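Local coordinates for protein FMN reductase [NAD(P)H] (Bacillus subtilis, PDB 1ZCH) that uses NADH or NADPH to reduce flavin mononucleotide, and also reduces nitroaromatic compounds, quinones, chromates and azo dyes, at residues E20-E25 and L161-P166; T47-Q52 and L78-F83; Y154-S159 and E238-Q243. All coordinates share one frame; numbering follows the deposited sequence. Where two conformers were deposited one is given.

Contact 1 of 3, residues E20-E25 and L161-P166; sequences EPVAQE and LVIGHP
Val22 meets strand 155-164 on the buried side of this contact, where CG2 sits 3.8 Å from Gly164 CA. Its CG1 is anti to the backbone N (chi1 175°), which leaves CG2 as the branch that bears on the strand. Gly164 offers only backbone there, and the CG2 methyls of Val22 and Ile163 come together at 4.4 Å. This part is apolar and buried, methyl against backbone and methyl. The outer side, around His165, is partly open to solvent and bridged by two waters. NE2 of His165 donates to Pro21 O at 2.9 Å, but the bond is weak, bent to 128° at the hydrogen. One water lies in the plane of the imidazole at its edge, 2.8 Å from His165 NE2; it accepts from Ala23 N. A second water bridges the two backbones: it takes the hydrogen of His165 N and donates to Glu20 O at 2.6 Å. The carboxylate of exposed Glu20 stacks over one face of the His165 ring with the planes 4° apart, yet Glu20 is modelled in two conformers, so how constantly the stack forms is doubtful. The turn leads into helix 24-36 with Ala23 at the N-cap. Behind it, Val22 also packs on Pro74 and on Val75 of strand 75-82, while strand 155-164 runs between strands 75-82 and 131-135 of the sheet.

Contact 2 of 3, residues T47-Q52 and L78-F83; sequences TVITVQ and LFCADF
Thr47 OG1 donates a short hydrogen bond of 2.6 Å to Asp82 OD2, reaching it on the anti side and 34° out of the carboxylate plane. Asp82 CG is anti to its backbone N (chi1 -171°), an arrangement that brings the carboxylate back toward the threonine hydroxyl. OG1 is also bonded to Arg85 NH1, and OD2 to the hydroxyl of Tyr187 of the second subunit, while Asp82 OD1 takes the backbone N-H groups of Asn84 and Arg85 where helix 84-94 begins. An alanine in place of Asp82 would probably leave Thr47 and the neighbouring subunit's Tyr187 without their shared carboxylate, and those two N-H groups without their acceptor.

Next come the backbone bonds of an antiparallel strand pair. Thr47 and Cys80 exchange two hydrogen bonds of 2.9 Å, N of each to O of the other, and Ile49 and Leu78 make a matching pair of bonds. Val48 and Phe79 form the non-hydrogen-bonded pair between them, and Val48 CA adds a CH...O contact of 3.3 Å to Leu78 O.

Packing follows on both faces. Val48 and Phe79 lie side by side, with Val48 CG2 3.7 Å from Phe79 CE1. On the other face Ile49 CB meets Leu78 CB at 4.1 Å, and Ile49 CG1 touches Cys80 SG more loosely.

Strand 46-51 is outermost in its own chain, but Val48 to Thr50 pair in parallel with a strand of the second subunit, so the sheet continues across the dimer interface. Strand 155-164 lies along the far side of strand 75-82, and helix 104-127 packs against Phe79.

Contact 3 of 3, residues Y154-S159 and E238-Q243; sequences YVFPLS and EMLEKQ
Gln243 folds its whole side chain around the carbonyl oxygen of Val155. Its CB lies 3.8 Å from Val155 O and CG comes in to 3.4 Å, also brushing Phe156 CB; a bend at chi2 (-51°) then turns the amide back over the strand. CD passes the same oxygen, and at the tip NE2 donates to Val155 O at 2.8 Å, a nearly straight bond (163°) close to the plane of the amide. The backbone of Gln243 takes part too, its O accepting from N of Tyr154, just before the strand, at 2.6 Å.

One turn back, the helix supplies apolar cover. Leu240 CD2 sits over the centre of the Phe156 ring, 3.6 Å from its centroid, a CH-pi contact only 9° off the ring normal. Met239 CE approaches Phe156 CD1 at 3.8 Å, and its sulfur lies loosely against Pro157 CD. Phe245 meets the same Phe156 ring edge-to-face. Pro157 O is buried here without a partner in the model.

The arrangement is alpha/beta packing, helix 236-242 near the C-terminus lying against an inner strand of the nitroreductase sheet. That strand carries a classic beta bulge at Leu158 and Ser159, both opposite Phe79, and Ser159 belongs to the FMN pocket.

Overall arrangement
All three contacts draw on one antiparallel sheet, in the order 46-51, 75-82, 155-164, 131-135. Strand 155-164 serves contact 3 at its start and contact 1 at its end, whose centres are 27 Å apart. Contact 2 is about 12 Å from contact 3, centre to centre, and joins it through probable hydrogen bonds of 2.8 Å, Phe83 N to Tyr154 O and Phe79 N to Ser159 O. Toward contact 1, Phe79 CE2 packs on Leu161 CB at 3.6 Å. FMN touches Ser159 of contact 3; the Phe79 side chain lies about 9 Å from an FMN, and that of Ile163 about 13 Å. Contacts 2 and 3 also reach the second subunit.

Contact 1 of 3, residues E20-E25 and L161-P166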
loop_
_atom_site.group_PDB
_atom_site.type_symbol
_atom_site.label_atom_id
_atom_site.label_comp_id
_atom_site.label_asym_id
_atom_site.label_seq_id
_atom_site.Cartn_x
_atom_site.Cartn_y
_atom_site.Cartn_z
ATOM N N GLU A 20 -28.350 5.460 0.094
ATOM C CA GLU A 20 -28.298 5.390 -1.364
ATOM C C GLU A 20 -27.364 4.261 -1.790
ATOM O O GLU A 20 -26.250 4.142 -1.284
ATOM C CB GLU A 20 -27.787 6.716 -1.941
ATOM C CG GLU A 20 -28.123 6.940 -3.414
ATOM C CD GLU A 20 -27.396 8.135 -4.012
ATOM O OE1 GLU A 20 -27.185 9.132 -3.291
ATOM O OE2 GLU A 20 -27.046 8.085 -5.211
ATOM N N PRO A 21 -27.807 3.418 -2.734
ATOM C CA PRO A 21 -26.963 2.312 -3.188
ATOM C C PRO A 21 -25.796 2.779 -4.051
ATOM O O PRO A 21 -25.822 3.872 -4.612
ATOM C CB PRO A 21 -27.939 1.441 -3.970
ATOM C CG PRO A 21 -28.852 2.458 -4.581
ATOM C CD PRO A 21 -29.113 3.396 -3.419
ATOM N N VAL A 22 -24.764 1.949 -4.137
ATOM C CA VAL A 22 -23.610 2.264 -4.964
ATOM C C VAL A 22 -23.796 1.443 -6.234
ATOM O O VAL A 22 -23.868 0.213 -6.179
ATOM C CB VAL A 22 -22.285 1.866 -4.277
ATOM C CG1 VAL A 22 -21.116 2.105 -5.224
ATOM C CG2 VAL A 22 -22.100 2.682 -3.001
ATOM N N ALA A 23 -23.892 2.128 -7.368
ATOM C CA ALA A 23 -24.092 1.469 -8.655
ATOM C C ALA A 23 -23.005 0.454 -8.989
ATOM O O ALA A 23 -21.814 0.696 -8.764
ATOM C CB ALA A 23 -24.187 2.516 -9.765
ATOM N N GLN A 24 -23.424 -0.683 -9.537
ATOM C CA GLN A 24 -22.493 -1.739 -9.918
ATOM C C GLN A 24 -21.452 -1.194 -10.886
ATOM O O GLN A 24 -20.279 -1.555 -10.817
ATOM C CB GLN A 24 -23.247 -2.898 -10.580
ATOM C CG GLN A 24 -22.349 -3.999 -11.125
ATOM C CD GLN A 24 -21.460 -4.603 -10.056
ATOM O OE1 GLN A 24 -21.940 -5.046 -9.016
ATOM N NE2 GLN A 24 -20.155 -4.628 -10.310
ATOM N N GLU A 25 -21.888 -0.319 -11.785
ATOM C CA GLU A 25 -20.987 0.268 -12.767
ATOM C C GLU A 25 -19.850 1.025 -12.097
ATOM O O GLU A 25 -18.716 0.994 -12.576
ATOM C CB GLU A 25 -21.749 1.215 -13.693
ATOM C CG GLU A 25 -20.970 1.604 -14.937
ATOM C CD GLU A 25 -21.756 2.520 -15.857
ATOM O OE1 GLU A 25 -22.994 2.379 -15.918
ATOM O OE2 GLU A 25 -21.133 3.368 -16.529
ATOM N N LEU A 161 -12.505 -1.370 3.331
ATOM C CA LEU A 161 -12.712 -0.039 2.791
ATOM C C LEU A 161 -14.215 0.135 2.678
ATOM O O LEU A 161 -14.877 -0.582 1.929
ATOM C CB LEU A 161 -12.070 0.128 1.409
ATOM C CG LEU A 161 -12.223 1.545 0.827
ATOM C CD1 LEU A 161 -11.467 2.558 1.706
ATOM C CD2 LEU A 161 -11.699 1.585 -0.602
ATOM N N VAL A 162 -14.744 1.067 3.457
ATOM C CA VAL A 162 -16.165 1.360 3.435
ATOM C C VAL A 162 -16.409 2.293 2.252
ATOM O O VAL A 162 -15.624 3.208 2.009
ATOM C CB VAL A 162 -16.597 2.055 4.749
ATOM C CG1 VAL A 162 -18.042 2.521 4.649
ATOM C CG2 VAL A 162 -16.433 1.094 5.920
ATOM N N ILE A 163 -17.481 2.046 1.506
ATOM C CA ILE A 163 -17.819 2.885 0.363
ATOM C C ILE A 163 -19.323 3.161 0.340
ATOM O O ILE A 163 -20.137 2.263 0.573
ATOM C CB ILE A 163 -17.413 2.221 -0.978
ATOM C CG1 ILE A 163 -15.904 1.956 -0.993
ATOM C CG2 ILE A 163 -17.790 3.132 -2.148
ATOM C CD1 ILE A 163 -15.404 1.313 -2.277
ATOM N N GLY A 164 -19.681 4.412 0.070
ATOM C CA GLY A 164 -21.084 4.783 0.016
ATOM C C GLY A 164 -21.250 6.259 -0.285
ATOM O O GLY A 164 -20.269 6.974 -0.479
ATOM N N HIS A 165 -22.495 6.720 -0.333
ATOM C CA HIS A 165 -22.771 8.125 -0.596
ATOM C C HIS A 165 -22.718 8.882 0.733
ATOM O O HIS A 165 -23.376 8.510 1.703
ATOM C CB HIS A 165 -24.140 8.257 -1.276
ATOM C CG HIS A 165 -24.173 7.659 -2.651
ATOM N ND1 HIS A 165 -23.650 8.303 -3.751
ATOM C CD2 HIS A 165 -24.594 6.450 -3.089
ATOM C CE1 HIS A 165 -23.747 7.516 -4.809
ATOM N NE2 HIS A 165 -24.317 6.385 -4.434
ATOM N N PRO A 166 -21.911 9.952 0.797
ATOM C CA PRO A 166 -21.765 10.751 2.020
ATOM C C PRO A 166 -23.037 11.453 2.497
ATOM O O PRO A 166 -23.795 11.997 1.692
ATOM C CB PRO A 166 -20.678 11.766 1.647
ATOM C CG PRO A 166 -19.936 11.107 0.509
ATOM C CD PRO A 166 -21.055 10.482 -0.277
HETATM O O HOH W 1 -24.633 5.228 0.476
HETATM O O HOH W 2 -23.884 5.139 -6.943
#

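Contact 2 of 3, residues T47-Q52 and L78-F83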
loop_
_atom_site.group_PDB
_atom_site.type_symbol
_atom_site.label_atom_id
_atom_site.label_comp_id
_atom_site.label_asym_id
_atom_site.label_seq_id
_atom_site.Cartn_x
_atom_site.Cartn_y
_atom_site.Cartn_z
ATOM N N THR A 47 -6.376 -9.472 -3.176
ATOM C CA THR A 47 -7.714 -9.900 -3.558
ATOM C C THR A 47 -8.689 -8.970 -2.860
ATOM O O THR A 47 -8.462 -8.563 -1.720
ATOM C CB THR A 47 -7.981 -11.363 -3.138
ATOM O OG1 THR A 47 -7.251 -12.237 -4.007
ATOM C CG2 THR A 47 -9.473 -11.698 -3.218
ATOM N N VAL A 48 -9.763 -8.618 -3.559
ATOM C CA VAL A 48 -10.772 -7.736 -2.998
ATOM C C VAL A 48 -12.089 -8.485 -2.891
ATOM O O VAL A 48 -12.605 -8.981 -3.891
ATOM C CB VAL A 48 -11.002 -6.496 -3.886
ATOM C CG1 VAL A 48 -12.045 -5.583 -3.238
ATOM C CG2 VAL A 48 -9.690 -5.742 -4.091
ATOM N N ILE A 49 -12.616 -8.586 -1.676
ATOM C CA ILE A 49 -13.899 -9.246 -1.471
ATOM C C ILE A 49 -14.925 -8.120 -1.341
ATOM O O ILE A 49 -14.778 -7.247 -0.485
ATOM C CB ILE A 49 -13.934 -10.074 -0.157
ATOM C CG1 ILE A 49 -12.751 -11.047 -0.092
ATOM C CG2 ILE A 49 -15.260 -10.837 -0.071
ATOM C CD1 ILE A 49 -12.775 -12.141 -1.132
ATOM N N THR A 50 -15.941 -8.126 -2.199
ATOM C CA THR A 50 -16.984 -7.107 -2.139
ATOM C C THR A 50 -18.133 -7.694 -1.340
ATOM O O THR A 50 -18.673 -8.746 -1.696
ATOM C CB THR A 50 -17.499 -6.728 -3.546
ATOM O OG1 THR A 50 -16.433 -6.150 -4.305
ATOM C CG2 THR A 50 -18.643 -5.713 -3.444
ATOM N N VAL A 51 -18.492 -7.024 -0.251
ATOM C CA VAL A 51 -19.576 -7.487 0.603
ATOM C C VAL A 51 -20.702 -6.464 0.605
ATOM O O VAL A 51 -20.502 -5.308 0.982
ATOM C CB VAL A 51 -19.092 -7.698 2.059
ATOM C CG1 VAL A 51 -20.257 -8.132 2.938
ATOM C CG2 VAL A 51 -17.981 -8.740 2.098
ATOM N N GLN A 52 -21.885 -6.885 0.171
ATOM C CA GLN A 52 -23.032 -5.989 0.148
ATOM C C GLN A 52 -24.213 -6.609 0.892
ATOM O O GLN A 52 -25.223 -5.946 1.127
ATOM C CB GLN A 52 -23.422 -5.657 -1.293
ATOM C CG GLN A 52 -22.274 -5.078 -2.108
ATOM C CD GLN A 52 -22.689 -4.673 -3.507
ATOM O OE1 GLN A 52 -23.265 -3.605 -3.711
ATOM N NE2 GLN A 52 -22.407 -5.531 -4.478
ATOM N N LEU A 78 -13.039 -5.811 1.238
ATOM C CA LEU A 78 -11.975 -6.335 2.087
ATOM C C LEU A 78 -10.751 -6.588 1.220
ATOM O O LEU A 78 -10.800 -7.388 0.286
ATOM C CB LEU A 78 -12.389 -7.644 2.765
ATOM C CG LEU A 78 -11.270 -8.235 3.634
ATOM C CD1 LEU A 78 -10.957 -7.288 4.781
ATOM C CD2 LEU A 78 -11.689 -9.597 4.168
ATOM N N PHE A 79 -9.664 -5.884 1.518
ATOM C CA PHE A 79 -8.420 -6.044 0.775
ATOM C C PHE A 79 -7.564 -7.059 1.519
ATOM O O PHE A 79 -7.236 -6.870 2.692
ATOM C CB PHE A 79 -7.694 -4.698 0.670
ATOM C CG PHE A 79 -8.370 -3.723 -0.249
ATOM C CD1 PHE A 79 -7.916 -3.547 -1.553
ATOM C CD2 PHE A 79 -9.498 -3.014 0.172
ATOM C CE1 PHE A 79 -8.576 -2.680 -2.431
ATOM C CE2 PHE A 79 -10.164 -2.148 -0.696
ATOM C CZ PHE A 79 -9.704 -1.980 -1.999
ATOM N N CYS A 80 -7.220 -8.142 0.830
ATOM C CA CYS A 80 -6.423 -9.216 1.416
ATOM C C CYS A 80 -5.143 -9.461 0.639
ATOM O O CYS A 80 -5.123 -9.342 -0.583
ATOM C CB CYS A 80 -7.206 -10.534 1.405
ATOM S SG CYS A 80 -8.866 -10.485 2.100
ATOM N N ALA A 81 -4.076 -9.801 1.355
ATOM C CA ALA A 81 -2.826 -10.162 0.704
ATOM C C ALA A 81 -3.197 -11.548 0.178
ATOM O O ALA A 81 -3.875 -12.309 0.877
ATOM C CB ALA A 81 -1.703 -10.263 1.727
ATOM N N ASP A 82 -2.769 -11.888 -1.033
ATOM C CA ASP A 82 -3.134 -13.181 -1.606
ATOM C C ASP A 82 -1.982 -13.899 -2.302
ATOM O O ASP A 82 -1.466 -13.426 -3.316
ATOM C CB ASP A 82 -4.283 -12.987 -2.609
ATOM C CG ASP A 82 -4.877 -14.305 -3.104
ATOM O OD1 ASP A 82 -4.113 -15.245 -3.409
ATOM O OD2 ASP A 82 -6.118 -14.391 -3.211
ATOM N N PHE A 83 -1.574 -15.034 -1.741
ATOM C CA PHE A 83 -0.524 -15.851 -2.341
ATOM C C PHE A 83 -1.130 -17.218 -2.663
ATOM O O PHE A 83 -0.415 -18.194 -2.908
ATOM C CB PHE A 83 0.677 -15.985 -1.394
ATOM C CG PHE A 83 1.671 -14.860 -1.520
ATOM C CD1 PHE A 83 2.742 -14.956 -2.402
ATOM C CD2 PHE A 83 1.506 -13.684 -0.790
ATOM C CE1 PHE A 83 3.642 -13.893 -2.561
ATOM C CE2 PHE A 83 2.396 -12.615 -0.941
ATOM C CZ PHE A 83 3.464 -12.721 -1.828
#

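Contact 3 of 3, residues Y154-S159 and E238-Q243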
loop_
_atom_site.group_PDB
_atom_site.type_symbol
_atom_site.label_atom_id
_atom_site.label_comp_id
_atom_site.label_asym_id
_atom_site.label_seq_id
_atom_site.Cartn_x
_atom_site.Cartn_y
_atom_site.Cartn_z
ATOM N N TYR A 154 -2.847 -19.006 2.701
ATOM C CA TYR A 154 -2.066 -18.047 1.909
ATOM C C TYR A 154 -2.794 -16.742 1.602
ATOM O O TYR A 154 -2.351 -15.950 0.771
ATOM C CB TYR A 154 -1.568 -18.691 0.613
ATOM C CG TYR A 154 -0.698 -19.898 0.873
ATOM C CD1 TYR A 154 0.458 -19.793 1.648
ATOM C CD2 TYR A 154 -1.046 -21.153 0.376
ATOM C CE1 TYR A 154 1.242 -20.910 1.925
ATOM C CE2 TYR A 154 -0.268 -22.275 0.646
ATOM C CZ TYR A 154 0.872 -22.149 1.418
ATOM O OH TYR A 154 1.647 -23.258 1.669
ATOM N N VAL A 155 -3.912 -16.525 2.285
ATOM C CA VAL A 155 -4.689 -15.302 2.128
ATOM C C VAL A 155 -4.944 -14.746 3.528
ATOM O O VAL A 155 -5.333 -15.487 4.433
ATOM C CB VAL A 155 -6.058 -15.572 1.453
ATOM C CG1 VAL A 155 -6.875 -14.273 1.372
ATOM C CG2 VAL A 155 -5.848 -16.156 0.062
ATOM N N PHE A 156 -4.695 -13.456 3.721
ATOM C CA PHE A 156 -4.962 -12.847 5.020
ATOM C C PHE A 156 -5.475 -11.420 4.875
ATOM O O PHE A 156 -5.036 -10.666 4.001
ATOM C CB PHE A 156 -3.729 -12.925 5.943
ATOM C CG PHE A 156 -2.547 -12.114 5.493
ATOM C CD1 PHE A 156 -2.459 -10.759 5.794
ATOM C CD2 PHE A 156 -1.488 -12.721 4.823
ATOM C CE1 PHE A 156 -1.326 -10.019 5.438
ATOM C CE2 PHE A 156 -0.352 -11.993 4.462
ATOM C CZ PHE A 156 -0.270 -10.638 4.772
ATOM N N PRO A 157 -6.443 -11.041 5.721
ATOM C CA PRO A 157 -7.028 -9.699 5.677
ATOM C C PRO A 157 -6.067 -8.613 6.126
ATOM O O PRO A 157 -5.343 -8.772 7.108
ATOM C CB PRO A 157 -8.229 -9.828 6.605
ATOM C CG PRO A 157 -7.703 -10.751 7.667
ATOM C CD PRO A 157 -6.999 -11.817 6.845
ATOM N N LEU A 158 -6.054 -7.507 5.392
ATOM C CA LEU A 158 -5.193 -6.385 5.743
ATOM C C LEU A 158 -6.020 -5.158 6.099
ATOM O O LEU A 158 -5.811 -4.544 7.144
ATOM C CB LEU A 158 -4.234 -6.074 4.594
ATOM C CG LEU A 158 -3.075 -7.072 4.544
ATOM C CD1 LEU A 158 -2.320 -6.957 3.239
ATOM C CD2 LEU A 158 -2.156 -6.809 5.735
ATOM N N SER A 159 -6.974 -4.808 5.247
ATOM C CA SER A 159 -7.805 -3.644 5.522
ATOM C C SER A 159 -9.104 -3.642 4.741
ATOM O O SER A 159 -9.161 -4.090 3.598
ATOM C CB SER A 159 -7.036 -2.358 5.202
ATOM O OG SER A 159 -7.815 -1.199 5.477
ATOM N N GLU A 238 0.717 -15.066 14.787
ATOM C CA GLU A 238 -0.098 -16.273 14.863
ATOM C C GLU A 238 -1.036 -16.378 13.659
ATOM O O GLU A 238 -1.148 -17.441 13.051
ATOM C CB GLU A 238 -0.909 -16.278 16.160
ATOM C CG GLU A 238 -1.858 -17.458 16.291
ATOM C CD GLU A 238 -2.469 -17.557 17.676
ATOM O OE1 GLU A 238 -3.048 -16.555 18.146
ATOM O OE2 GLU A 238 -2.370 -18.641 18.292
ATOM N N MET A 239 -1.708 -15.276 13.325
ATOM C CA MET A 239 -2.624 -15.243 12.180
ATOM C C MET A 239 -1.876 -15.627 10.914
ATOM O O MET A 239 -2.312 -16.492 10.151
ATOM C CB MET A 239 -3.211 -13.836 11.979
ATOM C CG MET A 239 -3.852 -13.636 10.589
ATOM S SD MET A 239 -4.245 -11.916 10.135
ATOM C CE MET A 239 -2.665 -11.362 9.507
ATOM N N LEU A 240 -0.748 -14.960 10.695
ATOM C CA LEU A 240 0.075 -15.204 9.518
ATOM C C LEU A 240 0.502 -16.663 9.399
ATOM O O LEU A 240 0.390 -17.260 8.327
ATOM C CB LEU A 240 1.304 -14.291 9.548
ATOM C CG LEU A 240 0.980 -12.798 9.398
ATOM C CD1 LEU A 240 2.223 -11.951 9.663
ATOM C CD2 LEU A 240 0.441 -12.543 7.991
ATOM N N GLU A 241 0.983 -17.242 10.495
ATOM C CA GLU A 241 1.421 -18.632 10.474
ATOM C C GLU A 241 0.259 -19.573 10.180
ATOM O O GLU A 241 0.405 -20.541 9.430
ATOM C CB GLU A 241 2.066 -19.010 11.809
ATOM C CG GLU A 241 3.252 -18.143 12.178
ATOM C CD GLU A 241 3.991 -18.647 13.405
ATOM O OE1 GLU A 241 3.340 -18.867 14.452
ATOM O OE2 GLU A 241 5.225 -18.818 13.321
ATOM N N LYS A 242 -0.895 -19.282 10.770
ATOM C CA LYS A 242 -2.083 -20.100 10.573
ATOM C C LYS A 242 -2.515 -20.057 9.112
ATOM O O LYS A 242 -3.144 -20.992 8.614
ATOM C CB LYS A 242 -3.207 -19.586 11.472
ATOM C CG LYS A 242 -4.430 -20.479 11.541
ATOM C CD LYS A 242 -5.413 -19.958 12.580
ATOM C CE LYS A 242 -4.784 -19.905 13.971
ATOM N NZ LYS A 242 -5.686 -19.276 14.979
ATOM N N GLN A 243 -2.170 -18.970 8.428
ATOM C CA GLN A 243 -2.518 -18.815 7.023
ATOM C C GLN A 243 -1.407 -19.260 6.075
ATOM O O GLN A 243 -1.425 -18.932 4.889
ATOM C CB GLN A 243 -2.905 -17.365 6.729
ATOM C CG GLN A 243 -4.235 -16.953 7.343
ATOM C CD GLN A 243 -5.358 -17.929 7.018
ATOM O OE1 GLN A 243 -5.694 -18.798 7.825
ATOM N NE2 GLN A 243 -5.936 -17.794 5.827
#